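Long-range contact in deacetylase EF_0837 (Enterococcus faecalis, PDB 2ICS), which is a zinc-dependent amidohydrolase with two metal ions per subunit that deacetylates acetyl-(R)-mandelate in vitro, though with very low efficiency: residues D4-I9 and S39-I44. Residues are numbered along the deposited sequence; the frame is centred on the assembly and turned at random.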
loop_
_atom_site.group_PDB
_atom_site.type_symbol
_atom_site.label_atom_id
_atom_site.label_comp_id
_atom_site.label_asym_id
_atom_site.label_seq_id
_atom_site.Cartn_x
_atom_site.Cartn_y
_atom_site.Cartn_z
ATOM N N ASP A 4 -2.085 1.059 -35.406
ATOM C CA ASP A 4 -1.559 2.280 -34.729
ATOM C C ASP A 4 -1.787 2.271 -33.224
ATOM O O ASP A 4 -2.879 1.971 -32.742
ATOM C CB ASP A 4 -2.195 3.545 -35.320
ATOM C CG ASP A 4 -1.273 4.272 -36.289
ATOM O OD1 ASP A 4 -0.172 4.689 -35.866
ATOM O OD2 ASP A 4 -1.651 4.430 -37.472
ATOM N N TYR A 5 -0.729 2.604 -32.494
ATOM C CA TYR A 5 -0.752 2.684 -31.040
ATOM C C TYR A 5 0.133 3.874 -30.712
ATOM O O TYR A 5 0.810 4.405 -31.594
ATOM C CB TYR A 5 -0.140 1.431 -30.402
ATOM C CG TYR A 5 -0.859 0.132 -30.685
ATOM C CD1 TYR A 5 -2.190 -0.053 -30.308
ATOM C CD2 TYR A 5 -0.195 -0.931 -31.300
ATOM C CE1 TYR A 5 -2.842 -1.268 -30.536
ATOM C CE2 TYR A 5 -0.834 -2.147 -31.531
ATOM C CZ TYR A 5 -2.156 -2.310 -31.148
ATOM O OH TYR A 5 -2.789 -3.515 -31.378
ATOM N N ASP A 6 0.129 4.297 -29.455
ATOM C CA ASP A 6 0.974 5.407 -29.039
ATOM C C ASP A 6 2.283 4.831 -28.517
ATOM O O ASP A 6 3.361 5.341 -28.813
ATOM C CB ASP A 6 0.297 6.231 -27.937
ATOM C CG ASP A 6 -0.985 6.897 -28.408
ATOM O OD1 ASP A 6 -0.948 7.598 -29.442
ATOM O OD2 ASP A 6 -2.028 6.725 -27.743
ATOM N N LEU A 7 2.181 3.755 -27.745
ATOM C CA LEU A 7 3.359 3.124 -27.177
ATOM C C LEU A 7 3.282 1.613 -27.272
ATOM O O LEU A 7 2.217 1.018 -27.118
ATOM C CB LEU A 7 3.526 3.532 -25.714
ATOM C CG LEU A 7 4.798 3.022 -25.026
ATOM C CD1 LEU A 7 6.020 3.589 -25.732
ATOM C CD2 LEU A 7 4.796 3.436 -23.558
ATOM N N LEU A 8 4.428 0.996 -27.521
ATOM C CA LEU A 8 4.501 -0.446 -27.642
ATOM C C LEU A 8 5.736 -0.927 -26.894
ATOM O O LEU A 8 6.830 -0.402 -27.085
ATOM C CB LEU A 8 4.579 -0.829 -29.119
ATOM C CG LEU A 8 4.406 -2.302 -29.483
ATOM C CD1 LEU A 8 3.083 -2.822 -28.930
ATOM C CD2 LEU A 8 4.457 -2.444 -31.006
ATOM N N ILE A 9 5.552 -1.924 -26.035
ATOM C CA ILE A 9 6.643 -2.472 -25.238
ATOM C C ILE A 9 6.859 -3.927 -25.641
ATOM O O ILE A 9 5.957 -4.757 -25.512
ATOM C CB ILE A 9 6.298 -2.367 -23.741
ATOM C CG1 ILE A 9 5.967 -0.909 -23.404
ATOM C CG2 ILE A 9 7.458 -2.841 -22.895
ATOM C CD1 ILE A 9 5.200 -0.741 -22.119
ATOM N N SER A 39 2.020 -0.802 -35.419
ATOM C CA SER A 39 2.720 0.471 -35.496
ATOM C C SER A 39 2.437 1.330 -34.265
ATOM O O SER A 39 1.358 1.257 -33.678
ATOM C CB SER A 39 2.294 1.216 -36.766
ATOM O OG SER A 39 0.882 1.202 -36.918
ATOM N N ALA A 40 3.416 2.142 -33.875
ATOM C CA ALA A 40 3.258 3.010 -32.718
ATOM C C ALA A 40 4.257 4.160 -32.744
ATOM O O ALA A 40 5.360 4.025 -33.275
ATOM C CB ALA A 40 3.419 2.204 -31.436
ATOM N N LYS A 41 3.856 5.289 -32.166
ATOM C CA LYS A 41 4.698 6.480 -32.102
ATOM C C LYS A 41 6.086 6.115 -31.603
ATOM O O LYS A 41 7.095 6.505 -32.190
ATOM C CB LYS A 41 4.077 7.519 -31.164
ATOM C CG LYS A 41 2.744 8.080 -31.638
ATOM C CD LYS A 41 2.904 8.944 -32.885
ATOM C CE LYS A 41 3.650 10.246 -32.596
ATOM N NZ LYS A 41 5.066 10.042 -32.165
ATOM N N GLU A 42 6.131 5.372 -30.504
ATOM C CA GLU A 42 7.397 4.947 -29.936
ATOM C C GLU A 42 7.288 3.484 -29.530
ATOM O O GLU A 42 6.226 3.021 -29.105
ATOM C CB GLU A 42 7.760 5.802 -28.718
ATOM C CG GLU A 42 9.258 5.845 -28.440
ATOM C CD GLU A 42 9.609 6.609 -27.178
ATOM O OE1 GLU A 42 9.037 7.699 -26.961
ATOM O OE2 GLU A 42 10.466 6.125 -26.406
ATOM N N THR A 43 8.391 2.760 -29.670
ATOM C CA THR A 43 8.429 1.349 -29.320
ATOM C C THR A 43 9.631 1.075 -28.438
ATOM O O THR A 43 10.746 1.482 -28.754
ATOM C CB THR A 43 8.518 0.464 -30.582
ATOM O OG1 THR A 43 7.351 0.665 -31.387
ATOM C CG2 THR A 43 8.621 -1.015 -30.203
ATOM N N ILE A 44 9.400 0.397 -27.322
ATOM C CA ILE A 44 10.477 0.070 -26.401
ATOM C C ILE A 44 10.863 -1.395 -26.564
ATOM O O ILE A 44 10.001 -2.274 -26.601
ATOM C CB ILE A 44 10.060 0.320 -24.936
ATOM C CG1 ILE A 44 9.791 1.813 -24.720
ATOM C CG2 ILE A 44 11.153 -0.168 -23.988
ATOM C CD1 ILE A 44 9.344 2.157 -23.306
#
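L8 and I44 meet through the straightest hydrogen bond between 4-9 and 39-44: I44 N lies 2.7 Å from L8 O, with 168° at the hydrogen. L8 N returns to E42 O at 3.1 Å, so L8 bonds to the residues before and after T43, the alternation expected of parallel strands; strands 7-9 and 42-44 run parallel, 15° apart. Upstream, E42 N bonds D6 O and K41 N bonds Y5 O, each at 3.2 Å. At the start the grip is weak, Y5 N reaching S39 O with a bent geometry and D4 N reaching S39 OG.

Side chains add contacts on both faces. On one, A40 CB touches Y5 CB at 3.8 Å and L8 CB at 4.0 Å. On the other, chi1 of L7 sets CG anti to the backbone N, and chi2 (62°) then turns CD1 to 3.4 Å from E42 O. The same methyl lies 4.3 Å from I44 CG1.

D6 and L7 both face I24, a classic beta bulge at the corner of the chain, and D6 OD2 accepts a bond from E26 N. I368 covers L7, E42 and I44, while A23 and I36 pack on Y5 and L8.

The contact thus pairs strand 42-45, outermost within this chain, with strand 5-13 in a mixed sheet of four strands, far from the zinc site. Backbone bonds set its register, and the pairing firms up from the weak bonds of D4 and Y5 towards L8 and I44.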